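Local atomic coordinates of glucanase (Clostridium thermocellum, PDB entry 5GXX), a protein that probably hydrolyses internal beta-1,4-glucosidic bonds of cellulose as a family 9 endoglucanase of the cellulosome, with a cellulose-binding domain following its catalytic domain. Residues Tyr497-Ile502 with Ser518-Leu523; Trp275-Gly280 with Lys325-Asn330; Glu33-Ala38 with Gly47-Gly52; Lys170-Ala175 with Arg215-Lys220. The protein carries 1 engineered substitution. One frame throughout, in Å; residues are numbered along the deposited sequence.

Three of the four contacts belong to the helical family 9 catalytic domain, and contact 1 lies in the cellulose-binding domain, its centre about 82 Å from that of contact 2. Contact 3, deepest of all, joins two pieces of a single loop through a buried tyrosine and arginine. Contacts 2 and 4 lie far from the centre of the chain, yet contact 2 is buried and contact 4, like contact 1, only partly so. One sets the turn after a helix against a helix, the other a helix against a helix. Water bridges supplement apolar touching in both, and contact 3 leans on polar ties to residues around it, whereas contact 1 is wholly aliphatic across its loop and strand.

Contact 1 (Tyr497-Ile502 with Ser518-Leu523); sequences YSVDDI and SPITHL
Ile520 presents two separate branches to the loop 497-502, and each finds its own aliphatic partner. Its CD1 reaches furthest, meeting Ile502 CG2 at 3.5 Å and Ile502 CB at 3.8 Å, with the two side chains crossing at about a right angle. Its CG2 branch lies 3.9 Å from CG1 of Val499, which approaches obliquely. The forked isoleucine thus touches the first residue of the short 3-10 turn and the residue just after that turn. The torsions explain the division of labour: Ile520 holds CG2 anti to its backbone N (chi1 -61° for CG1), and an extended chi2 of 165° carries CD1 outward to Ile502. Val499 directs CG1 at the strand, whereas the longer branch of Ile502 turns away from it.

In this beta-rich cellulose-binding domain, the loop between helix 490-494 and strand 503-506 packs beside strand 515-524, an outermost strand of an antiparallel sheet. Tyr528, on the neighbouring strand, touches both Val499 and Ile520, while Val492 and Trp565 also touch Ile502, whose side chain lies about 9 Å from a bound calcium ion.

A second shell fixes the two backbones. In the loop, Asp501 OD2 accepts a hydrogen bond from the backbone N of Ser498 at 2.9 Å, nearly straight (165°), and the backbone N of Ile502 returns to Val499 O at 3.0 Å, so the two apolar residues are tied into one turn. Beside the strand, Pro519 O is gripped from opposite faces of its carbonyl plane, by Ser518 OG at 2.8 Å and by Thr521 OG1 at 2.9 Å, immediately before Ile520.

Contact 2 (Trp275-Gly280 with Lys325-Asn330); sequences WWTPQG and KQKYYN
Thr277 CG2 sits in the angle between two side chains of helix 322-340 and makes every close touch across this contact. It meets the edge of the Tyr328 ring near the ring plane, 4.0 Å from CD1, and lies 4.1 Å from CG of Lys327, whose chain crosses the threonine at about a right angle. This is the close-packed side.

With chi1 at 66°, Thr277 places OG1 on a different branch from the methyl, which is anti to the carbonyl carbon. A water donates to OG1 at 2.7 Å and to Gly280 O at 2.8 Å, bridging the two ends of the beta turn. The looseness lies in its weak 3.3 Å bond from Lys327 NZ, and exposed Pro278 and Gln279 form the solvent side. Asp274 is the stronger polar tie: its carboxylate takes a salt bridge from Lys327 and a hydrogen bond from the Tyr328 hydroxyl, while its backbone O is hydrogen-bonded to Thr277 OG1. A type I turn, Thr277 to Gly280, following helix 263-276, is therefore docked on a second helix of the mainly helical catalytic domain, an (alpha/alpha)6 barrel as in other family 9 glycoside hydrolases.

Contact 3 (Glu33-Ala38 with Gly47-Gly52); sequences EWRGDA and GWYDAG
The Tyr49 ring turns its edge to both Arg35 and Ala38, meeting them at different atoms within one long loop of the helical family 9 catalytic domain. That loop runs from helix 7-20 to strand 56-57, and here two of its irregular portions, 33-38 and 47-52, are bridged by side chains, mainly the Tyr49 ring, in the buried interior near the centre of the chain. Arg35 approaches CE2 of Tyr49 with its NH2 at 4.0 Å; the guanidinium and ring planes stand 48° apart, so the groups meet aslant and do not stack.

Bends at chi2 and chi3 curl the Arg35 chain back beside its own backbone, where NH2 makes a weak bond to Gly36 O at 3.1 Å (N-H...O angle 123°). Its main polar ties lie beyond the loop pair: NH1 gives a hydrogen bond to Gln22 O, and NE forms a salt bridge with Glu126 OE2, which also takes the backbone N of Gly36. Such a set would hold the buried guanidinium's rotation and probably offset its charge. The Tyr49 hydroxyl is hydrogen-bonded to OG1 of Thr39, the residue after Ala38, and its OH lies 3.3 Å from Ala38 CB.

Contact 4 (Lys170-Ala175 with Arg215-Lys220); sequences KYFELA and RNYLDK
A sparse helix-to-helix contact joins helix 162-178 to helix 215-224 toward the outside of the helical family 9 catalytic domain, with one aromatic pair at its centre. Phe172 CD2 comes 4.2 Å from CE1 of Tyr217, arriving at the edge of the tyrosine ring near its plane, while the tyrosine carbon stands obliquely to the phenylalanine ring. The two side chains slide past each other in opposite directions, and Leu208 of helix 198-212 touches both. Phe172 extends with CG anti to its backbone N (chi1 172°), which carries the ring across the gap between helices whose nearest CA atoms, those of Phe172 and Tyr217, are 10.2 Å apart.

Lys220 adds an aliphatic border: its CD lies at the edge of the Phe172 ring, 4.5 Å from CZ, and its ammonium goes on to a salt bridge with Asp176. At the Tyr217 hydroxyl, beside the same outer end of the ring that meets Phe172, a water in the ring plane bonds to OH at 2.8 Å and donates to Glu173 OE2 at 2.7 Å. An apolar centre is thus bordered by polar links to both helices, an ion pair and a water bridge, so hydration and charge pairing probably contribute alongside the modest apolar touching.

Contact 1 (Tyr497-Ile502 with Ser518-Leu523)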
# COMPACT_ATOMS: atom_id res chain seq x y z
N TYR A 497 -31.79 17.74 23.62
CA TYR A 497 -30.36 17.95 23.41
C TYR A 497 -30.13 19.20 22.57
O TYR A 497 -31.10 19.79 22.07
CB TYR A 497 -29.73 16.71 22.75
CG TYR A 497 -29.65 15.54 23.70
CD1 TYR A 497 -30.77 14.76 23.96
CD2 TYR A 497 -28.46 15.22 24.34
CE1 TYR A 497 -30.70 13.68 24.85
CE2 TYR A 497 -28.37 14.15 25.22
CZ TYR A 497 -29.50 13.39 25.47
OH TYR A 497 -29.42 12.33 26.34
N SER A 498 -28.87 19.60 22.46
CA SER A 498 -28.50 20.79 21.71
C SER A 498 -27.37 20.50 20.72
O SER A 498 -26.78 19.42 20.74
CB SER A 498 -28.09 21.93 22.65
OG SER A 498 -26.86 21.63 23.28
N VAL A 499 -27.09 21.47 19.86
CA VAL A 499 -26.06 21.32 18.83
C VAL A 499 -24.70 20.96 19.41
O VAL A 499 -23.97 20.15 18.84
CB VAL A 499 -25.97 22.57 17.91
CG1 VAL A 499 -24.77 22.47 16.97
CG2 VAL A 499 -27.25 22.72 17.10
N ASP A 500 -24.38 21.50 20.59
CA ASP A 500 -23.11 21.20 21.24
C ASP A 500 -23.00 19.79 21.82
O ASP A 500 -21.95 19.40 22.32
CB ASP A 500 -22.70 22.30 22.25
CG ASP A 500 -23.55 22.32 23.51
OD1 ASP A 500 -24.45 21.47 23.70
OD2 ASP A 500 -23.31 23.23 24.34
N ASP A 501 -24.09 19.01 21.73
CA ASP A 501 -24.08 17.61 22.14
C ASP A 501 -23.69 16.70 20.97
O ASP A 501 -23.52 15.49 21.14
CB ASP A 501 -25.44 17.17 22.67
CG ASP A 501 -25.77 17.82 24.01
OD1 ASP A 501 -24.89 17.80 24.89
OD2 ASP A 501 -26.89 18.35 24.16
N ILE A 502 -23.56 17.30 19.79
CA ILE A 502 -23.27 16.52 18.58
C ILE A 502 -21.80 16.70 18.25
O ILE A 502 -21.34 17.84 18.13
CB ILE A 502 -24.13 16.98 17.38
CG1 ILE A 502 -25.63 16.99 17.71
CG2 ILE A 502 -23.79 16.18 16.12
CD1 ILE A 502 -26.21 15.72 18.36
N SER A 518 -15.80 22.45 9.18
CA SER A 518 -16.33 23.53 10.00
C SER A 518 -17.07 22.96 11.20
O SER A 518 -17.45 21.79 11.19
CB SER A 518 -17.30 24.38 9.18
OG SER A 518 -18.53 23.70 8.99
N PRO A 519 -17.29 23.79 12.23
CA PRO A 519 -18.26 23.40 13.25
C PRO A 519 -19.65 23.30 12.61
O PRO A 519 -19.86 23.78 11.49
CB PRO A 519 -18.21 24.55 14.27
CG PRO A 519 -17.01 25.36 13.94
CD PRO A 519 -16.70 25.12 12.49
N ILE A 520 -20.59 22.64 13.29
CA ILE A 520 -21.96 22.52 12.80
C ILE A 520 -22.60 23.91 12.81
O ILE A 520 -22.57 24.59 13.84
CB ILE A 520 -22.76 21.51 13.65
CG1 ILE A 520 -22.09 20.13 13.56
CG2 ILE A 520 -24.22 21.46 13.22
CD1 ILE A 520 -22.57 19.16 14.63
N THR A 521 -23.13 24.30 11.65
CA THR A 521 -23.52 25.68 11.36
C THR A 521 -24.98 25.76 10.98
O THR A 521 -25.48 24.94 10.21
CB THR A 521 -22.64 26.21 10.21
OG1 THR A 521 -21.28 26.17 10.64
CG2 THR A 521 -23.00 27.65 9.85
N HIS A 522 -25.67 26.74 11.56
CA HIS A 522 -27.08 26.95 11.27
C HIS A 522 -27.29 27.48 9.86
O HIS A 522 -26.63 28.43 9.44
CB HIS A 522 -27.70 27.89 12.30
CG HIS A 522 -29.19 28.00 12.19
ND1 HIS A 522 -29.84 29.20 12.02
CD2 HIS A 522 -30.16 27.05 12.23
CE1 HIS A 522 -31.14 28.99 11.96
NE2 HIS A 522 -31.36 27.70 12.08
N LEU A 523 -28.21 26.86 9.13
CA LEU A 523 -28.70 27.40 7.87
C LEU A 523 -30.00 28.17 8.14
O LEU A 523 -29.99 29.40 8.24
CB LEU A 523 -28.90 26.28 6.84
CG LEU A 523 -29.14 26.69 5.38
CD1 LEU A 523 -27.90 27.32 4.76
CD2 LEU A 523 -29.63 25.51 4.55

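Contact 2 (Trp275-Gly280 with Lys325-Asn330)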
# COMPACT_ATOMS: atom_id res chain seq x y z
N TRP A 275 6.79 7.03 -59.43
CA TRP A 275 6.96 5.95 -58.46
C TRP A 275 5.78 5.82 -57.52
O TRP A 275 5.48 4.72 -57.07
CB TRP A 275 8.28 6.11 -57.70
CG TRP A 275 8.61 5.01 -56.73
CD1 TRP A 275 9.16 3.79 -57.00
CD2 TRP A 275 8.37 5.03 -55.32
NE1 TRP A 275 9.27 3.04 -55.84
CE2 TRP A 275 8.80 3.80 -54.79
CE3 TRP A 275 7.84 5.99 -54.44
CZ2 TRP A 275 8.73 3.50 -53.43
CZ3 TRP A 275 7.78 5.70 -53.09
CH2 TRP A 275 8.22 4.47 -52.60
N TRP A 276 5.13 6.95 -57.23
CA TRP A 276 3.95 7.00 -56.39
C TRP A 276 2.64 6.63 -57.11
O TRP A 276 1.67 6.29 -56.45
CB TRP A 276 3.83 8.40 -55.79
CG TRP A 276 4.66 8.53 -54.56
CD1 TRP A 276 5.97 8.93 -54.46
CD2 TRP A 276 4.23 8.20 -53.23
NE1 TRP A 276 6.37 8.88 -53.14
CE2 TRP A 276 5.32 8.43 -52.37
CE3 TRP A 276 3.01 7.77 -52.69
CZ2 TRP A 276 5.23 8.21 -50.99
CZ3 TRP A 276 2.92 7.57 -51.32
CH2 TRP A 276 4.03 7.79 -50.48
N THR A 277 2.62 6.71 -58.44
CA THR A 277 1.40 6.48 -59.21
C THR A 277 1.16 4.99 -59.46
O THR A 277 2.10 4.19 -59.41
CB THR A 277 1.44 7.18 -60.58
OG1 THR A 277 2.45 6.59 -61.41
CG2 THR A 277 1.62 8.69 -60.44
N PRO A 278 -0.08 4.58 -59.76
CA PRO A 278 -0.35 3.18 -60.10
C PRO A 278 0.52 2.60 -61.22
O PRO A 278 0.84 1.41 -61.19
CB PRO A 278 -1.83 3.19 -60.48
CG PRO A 278 -2.39 4.26 -59.58
CD PRO A 278 -1.34 5.35 -59.67
N GLN A 279 0.95 3.40 -62.19
CA GLN A 279 1.75 2.87 -63.29
C GLN A 279 3.23 2.67 -62.92
O GLN A 279 3.93 1.92 -63.61
CB GLN A 279 1.62 3.75 -64.53
CG GLN A 279 0.22 3.73 -65.19
CD GLN A 279 -0.17 2.45 -65.90
OE1 GLN A 279 0.67 1.65 -66.32
NE2 GLN A 279 -1.48 2.27 -66.08
N GLY A 280 3.67 3.32 -61.85
CA GLY A 280 5.02 3.15 -61.34
C GLY A 280 6.05 3.82 -62.22
O GLY A 280 5.71 4.58 -63.14
N LYS A 325 -0.30 15.86 -66.57
CA LYS A 325 -1.24 16.57 -65.70
C LYS A 325 -2.36 15.66 -65.21
O LYS A 325 -2.67 15.64 -64.02
CB LYS A 325 -1.84 17.79 -66.40
CG LYS A 325 -0.91 18.97 -66.48
CD LYS A 325 -1.42 20.01 -67.47
CE LYS A 325 -2.39 20.98 -66.83
NZ LYS A 325 -1.77 21.97 -65.89
N GLN A 326 -2.97 14.91 -66.12
CA GLN A 326 -4.07 14.01 -65.78
C GLN A 326 -3.61 12.87 -64.86
O GLN A 326 -4.27 12.55 -63.86
CB GLN A 326 -4.66 13.42 -67.06
CG GLN A 326 -5.83 12.47 -66.83
CD GLN A 326 -6.41 12.01 -68.15
OE1 GLN A 326 -6.05 10.95 -68.67
NE2 GLN A 326 -7.31 12.81 -68.70
N LYS A 327 -2.47 12.29 -65.19
CA LYS A 327 -1.93 11.20 -64.37
C LYS A 327 -1.65 11.69 -62.94
O LYS A 327 -2.00 11.01 -61.98
CB LYS A 327 -0.68 10.60 -65.00
CG LYS A 327 0.10 9.64 -64.11
CD LYS A 327 1.26 8.94 -64.81
CE LYS A 327 2.35 9.92 -65.18
NZ LYS A 327 3.52 9.17 -65.74
N TYR A 328 -1.01 12.85 -62.80
CA TYR A 328 -0.69 13.29 -61.44
C TYR A 328 -1.88 13.81 -60.66
O TYR A 328 -1.97 13.56 -59.46
CB TYR A 328 0.45 14.31 -61.45
CG TYR A 328 1.73 13.76 -62.04
CD1 TYR A 328 2.15 12.46 -61.80
CD2 TYR A 328 2.54 14.57 -62.83
CE1 TYR A 328 3.32 11.96 -62.34
CE2 TYR A 328 3.70 14.08 -63.37
CZ TYR A 328 4.09 12.79 -63.14
OH TYR A 328 5.26 12.34 -63.71
N TYR A 329 -2.79 14.52 -61.33
CA TYR A 329 -4.04 14.97 -60.72
C TYR A 329 -4.87 13.77 -60.24
O TYR A 329 -5.38 13.79 -59.12
CB TYR A 329 -4.88 15.79 -61.71
CG TYR A 329 -6.20 16.28 -61.15
CD1 TYR A 329 -7.35 15.49 -61.19
CD2 TYR A 329 -6.30 17.54 -60.55
CE1 TYR A 329 -8.56 15.92 -60.67
CE2 TYR A 329 -7.52 17.98 -60.04
CZ TYR A 329 -8.64 17.16 -60.10
OH TYR A 329 -9.83 17.60 -59.58
N ASN A 330 -5.01 12.74 -61.07
CA ASN A 330 -5.88 11.61 -60.70
C ASN A 330 -5.30 10.88 -59.49
O ASN A 330 -6.03 10.48 -58.57
CB ASN A 330 -5.99 10.64 -61.88
CG ASN A 330 -6.95 11.12 -62.96
OD1 ASN A 330 -7.70 12.08 -62.78
ND2 ASN A 330 -6.93 10.42 -64.10
O HOH W 1 3.65 6.42 -63.84

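Contact 3 (Glu33-Ala38 with Gly47-Gly52)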
# COMPACT_ATOMS: atom_id res chain seq x y z
N GLU A 33 -13.77 24.61 -27.09
CA GLU A 33 -14.36 24.85 -25.77
C GLU A 33 -13.69 24.02 -24.70
O GLU A 33 -13.68 24.42 -23.53
CB GLU A 33 -15.87 24.56 -25.79
CG GLU A 33 -16.22 23.11 -26.06
CD GLU A 33 -17.71 22.87 -25.97
OE1 GLU A 33 -18.31 23.29 -24.96
OE2 GLU A 33 -18.28 22.26 -26.90
N TRP A 34 -13.12 22.89 -25.11
CA TRP A 34 -12.43 21.99 -24.17
C TRP A 34 -10.92 22.22 -24.10
O TRP A 34 -10.20 21.37 -23.57
CB TRP A 34 -12.72 20.54 -24.53
CG TRP A 34 -12.55 20.18 -25.99
CD1 TRP A 34 -13.48 20.32 -26.99
CD2 TRP A 34 -11.38 19.63 -26.62
NE1 TRP A 34 -12.97 19.87 -28.18
CE2 TRP A 34 -11.69 19.42 -27.98
CE3 TRP A 34 -10.11 19.25 -26.15
CZ2 TRP A 34 -10.78 18.88 -28.89
CZ3 TRP A 34 -9.20 18.70 -27.05
CH2 TRP A 34 -9.54 18.53 -28.41
N ARG A 35 -10.42 23.34 -24.62
CA ARG A 35 -9.02 23.70 -24.44
C ARG A 35 -8.91 25.02 -23.70
O ARG A 35 -9.60 25.99 -24.03
CB ARG A 35 -8.26 23.80 -25.77
CG ARG A 35 -7.96 22.48 -26.50
CD ARG A 35 -7.13 21.47 -25.69
NE ARG A 35 -6.15 22.18 -24.87
CZ ARG A 35 -5.09 22.81 -25.37
NH1 ARG A 35 -4.77 22.70 -26.66
NH2 ARG A 35 -4.32 23.55 -24.57
N GLY A 36 -8.04 25.07 -22.70
CA GLY A 36 -7.68 26.31 -22.02
C GLY A 36 -6.17 26.47 -22.06
O GLY A 36 -5.48 25.60 -22.60
N ASP A 37 -5.65 27.55 -21.46
CA ASP A 37 -4.21 27.75 -21.30
C ASP A 37 -3.61 26.52 -20.63
O ASP A 37 -4.17 25.95 -19.68
CB ASP A 37 -3.90 28.98 -20.44
CG ASP A 37 -4.21 30.29 -21.14
OD1 ASP A 37 -4.42 30.30 -22.37
OD2 ASP A 37 -4.26 31.33 -20.45
N ALA A 38 -2.48 26.08 -21.18
CA ALA A 38 -1.80 24.89 -20.68
C ALA A 38 -0.30 25.09 -20.83
O ALA A 38 0.15 25.90 -21.64
CB ALA A 38 -2.26 23.63 -21.45
N GLY A 47 2.90 27.79 -29.61
CA GLY A 47 3.24 26.69 -30.51
C GLY A 47 2.27 25.53 -30.34
O GLY A 47 1.26 25.65 -29.65
N TRP A 48 2.58 24.41 -31.00
CA TRP A 48 1.67 23.27 -30.99
C TRP A 48 2.24 22.08 -30.24
O TRP A 48 3.43 21.78 -30.42
CB TRP A 48 1.39 22.75 -32.40
CG TRP A 48 0.67 23.71 -33.31
CD1 TRP A 48 -0.41 24.51 -33.01
CD2 TRP A 48 0.98 23.97 -34.69
NE1 TRP A 48 -0.79 25.24 -34.12
CE2 TRP A 48 0.06 24.94 -35.15
CE3 TRP A 48 1.96 23.48 -35.58
CZ2 TRP A 48 0.07 25.40 -36.47
CZ3 TRP A 48 1.97 23.96 -36.88
CH2 TRP A 48 1.03 24.91 -37.31
N TYR A 49 1.38 21.38 -29.50
CA TYR A 49 1.72 20.01 -29.07
C TYR A 49 1.80 19.16 -30.33
O TYR A 49 1.05 19.37 -31.30
CB TYR A 49 0.68 19.44 -28.10
CG TYR A 49 0.51 20.34 -26.91
CD1 TYR A 49 1.61 20.71 -26.14
CD2 TYR A 49 -0.74 20.84 -26.56
CE1 TYR A 49 1.48 21.54 -25.05
CE2 TYR A 49 -0.90 21.67 -25.46
CZ TYR A 49 0.22 22.01 -24.71
OH TYR A 49 0.06 22.88 -23.66
N ASP A 50 2.71 18.19 -30.34
CA ASP A 50 2.98 17.51 -31.60
C ASP A 50 1.85 16.62 -32.11
O ASP A 50 1.43 16.70 -33.28
CB ASP A 50 4.26 16.67 -31.48
CG ASP A 50 4.57 15.95 -32.77
OD1 ASP A 50 4.87 16.62 -33.78
OD2 ASP A 50 4.50 14.69 -32.75
N ALA A 51 1.33 15.79 -31.21
CA ALA A 51 0.46 14.71 -31.64
C ALA A 51 -0.62 14.58 -30.57
O ALA A 51 -1.23 15.60 -30.22
CB ALA A 51 1.23 13.41 -31.87
N GLY A 52 -0.89 13.38 -30.06
CA GLY A 52 -1.83 13.24 -28.95
C GLY A 52 -1.14 13.32 -27.60
O GLY A 52 -1.71 12.95 -26.58

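Contact 4 (Lys170-Ala175 with Arg215-Lys220)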
# COMPACT_ATOMS: atom_id res chain seq x y z
N LYS A 170 18.12 34.58 -40.07
CA LYS A 170 18.93 34.30 -38.89
C LYS A 170 19.16 32.79 -38.78
O LYS A 170 20.28 32.31 -38.66
CB LYS A 170 18.27 34.81 -37.60
CG LYS A 170 18.48 36.26 -37.20
CD LYS A 170 17.86 36.48 -35.83
CE LYS A 170 17.76 37.95 -35.45
NZ LYS A 170 19.09 38.52 -35.11
N TYR A 171 18.06 32.04 -38.88
CA TYR A 171 18.11 30.61 -38.69
C TYR A 171 18.83 29.90 -39.84
O TYR A 171 19.62 28.99 -39.60
CB TYR A 171 16.70 30.04 -38.46
CG TYR A 171 16.04 30.49 -37.18
CD1 TYR A 171 16.76 31.12 -36.15
CD2 TYR A 171 14.68 30.28 -36.97
CE1 TYR A 171 16.13 31.50 -34.97
CE2 TYR A 171 14.06 30.66 -35.79
CZ TYR A 171 14.78 31.28 -34.80
OH TYR A 171 14.14 31.66 -33.65
N PHE A 172 18.61 30.36 -41.07
CA PHE A 172 19.28 29.72 -42.19
C PHE A 172 20.79 29.91 -42.09
O PHE A 172 21.56 28.98 -42.31
CB PHE A 172 18.78 30.20 -43.55
CG PHE A 172 19.61 29.66 -44.67
CD1 PHE A 172 19.44 28.36 -45.13
CD2 PHE A 172 20.62 30.43 -45.23
CE1 PHE A 172 20.25 27.86 -46.15
CE2 PHE A 172 21.43 29.94 -46.24
CZ PHE A 172 21.25 28.64 -46.70
N GLU A 173 21.21 31.12 -41.73
CA GLU A 173 22.64 31.36 -41.61
C GLU A 173 23.28 30.45 -40.56
O GLU A 173 24.40 29.96 -40.78
CB GLU A 173 22.90 32.84 -41.33
CG GLU A 173 22.67 33.72 -42.56
CD GLU A 173 22.43 35.18 -42.22
OE1 GLU A 173 22.68 35.60 -41.07
OE2 GLU A 173 21.99 35.94 -43.12
N LEU A 174 22.59 30.25 -39.44
CA LEU A 174 23.08 29.41 -38.34
C LEU A 174 23.12 27.97 -38.79
O LEU A 174 24.09 27.25 -38.56
CB LEU A 174 22.19 29.54 -37.10
CG LEU A 174 22.44 28.56 -35.94
CD1 LEU A 174 23.84 28.71 -35.39
CD2 LEU A 174 21.42 28.68 -34.81
N ALA A 175 22.05 27.52 -39.43
CA ALA A 175 21.98 26.14 -39.87
C ALA A 175 23.06 25.83 -40.90
O ALA A 175 23.67 24.77 -40.87
CB ALA A 175 20.60 25.87 -40.45
N ARG A 215 19.71 35.87 -55.66
CA ARG A 215 20.30 34.73 -56.35
C ARG A 215 21.34 33.97 -55.53
O ARG A 215 21.63 32.81 -55.85
CB ARG A 215 20.82 35.13 -57.72
CG ARG A 215 19.86 34.76 -58.84
CD ARG A 215 20.66 34.32 -60.04
NE ARG A 215 21.46 33.13 -59.75
CZ ARG A 215 21.04 31.89 -59.97
NH1 ARG A 215 19.84 31.69 -60.50
NH2 ARG A 215 21.80 30.83 -59.70
N ASN A 216 21.87 34.58 -54.48
CA ASN A 216 22.75 33.86 -53.57
C ASN A 216 22.06 32.63 -53.00
O ASN A 216 22.67 31.57 -52.90
CB ASN A 216 23.25 34.74 -52.43
CG ASN A 216 24.08 35.90 -52.93
OD1 ASN A 216 24.55 35.89 -54.06
ND2 ASN A 216 24.25 36.92 -52.08
N TYR A 217 20.78 32.79 -52.67
CA TYR A 217 19.96 31.69 -52.17
C TYR A 217 19.70 30.65 -53.25
O TYR A 217 19.77 29.47 -52.94
CB TYR A 217 18.64 32.15 -51.55
CG TYR A 217 18.78 33.01 -50.31
CD1 TYR A 217 19.32 32.52 -49.13
CD2 TYR A 217 18.31 34.32 -50.33
CE1 TYR A 217 19.44 33.32 -47.99
CE2 TYR A 217 18.41 35.13 -49.20
CZ TYR A 217 18.98 34.63 -48.04
OH TYR A 217 19.06 35.46 -46.95
N LEU A 218 19.45 31.04 -54.50
CA LEU A 218 19.34 30.03 -55.57
C LEU A 218 20.65 29.28 -55.79
O LEU A 218 20.67 28.06 -55.97
CB LEU A 218 18.85 30.63 -56.90
CG LEU A 218 18.58 29.65 -58.07
CD1 LEU A 218 17.81 28.40 -57.68
CD2 LEU A 218 17.87 30.35 -59.21
N ASP A 219 21.77 30.00 -55.75
CA ASP A 219 23.07 29.36 -55.90
C ASP A 219 23.38 28.37 -54.79
O ASP A 219 23.89 27.28 -55.06
CB ASP A 219 24.17 30.40 -55.99
CG ASP A 219 24.24 31.02 -57.37
OD1 ASP A 219 23.71 30.41 -58.31
OD2 ASP A 219 24.83 32.11 -57.50
N LYS A 220 23.08 28.77 -53.56
CA LYS A 220 23.16 27.88 -52.41
C LYS A 220 22.31 26.62 -52.62
O LYS A 220 22.78 25.49 -52.48
CB LYS A 220 22.71 28.62 -51.14
CG LYS A 220 23.74 29.59 -50.58
CD LYS A 220 24.64 28.87 -49.59
CE LYS A 220 25.66 29.78 -48.93
NZ LYS A 220 26.51 28.90 -48.08
O HOH W 2 20.70 34.47 -44.93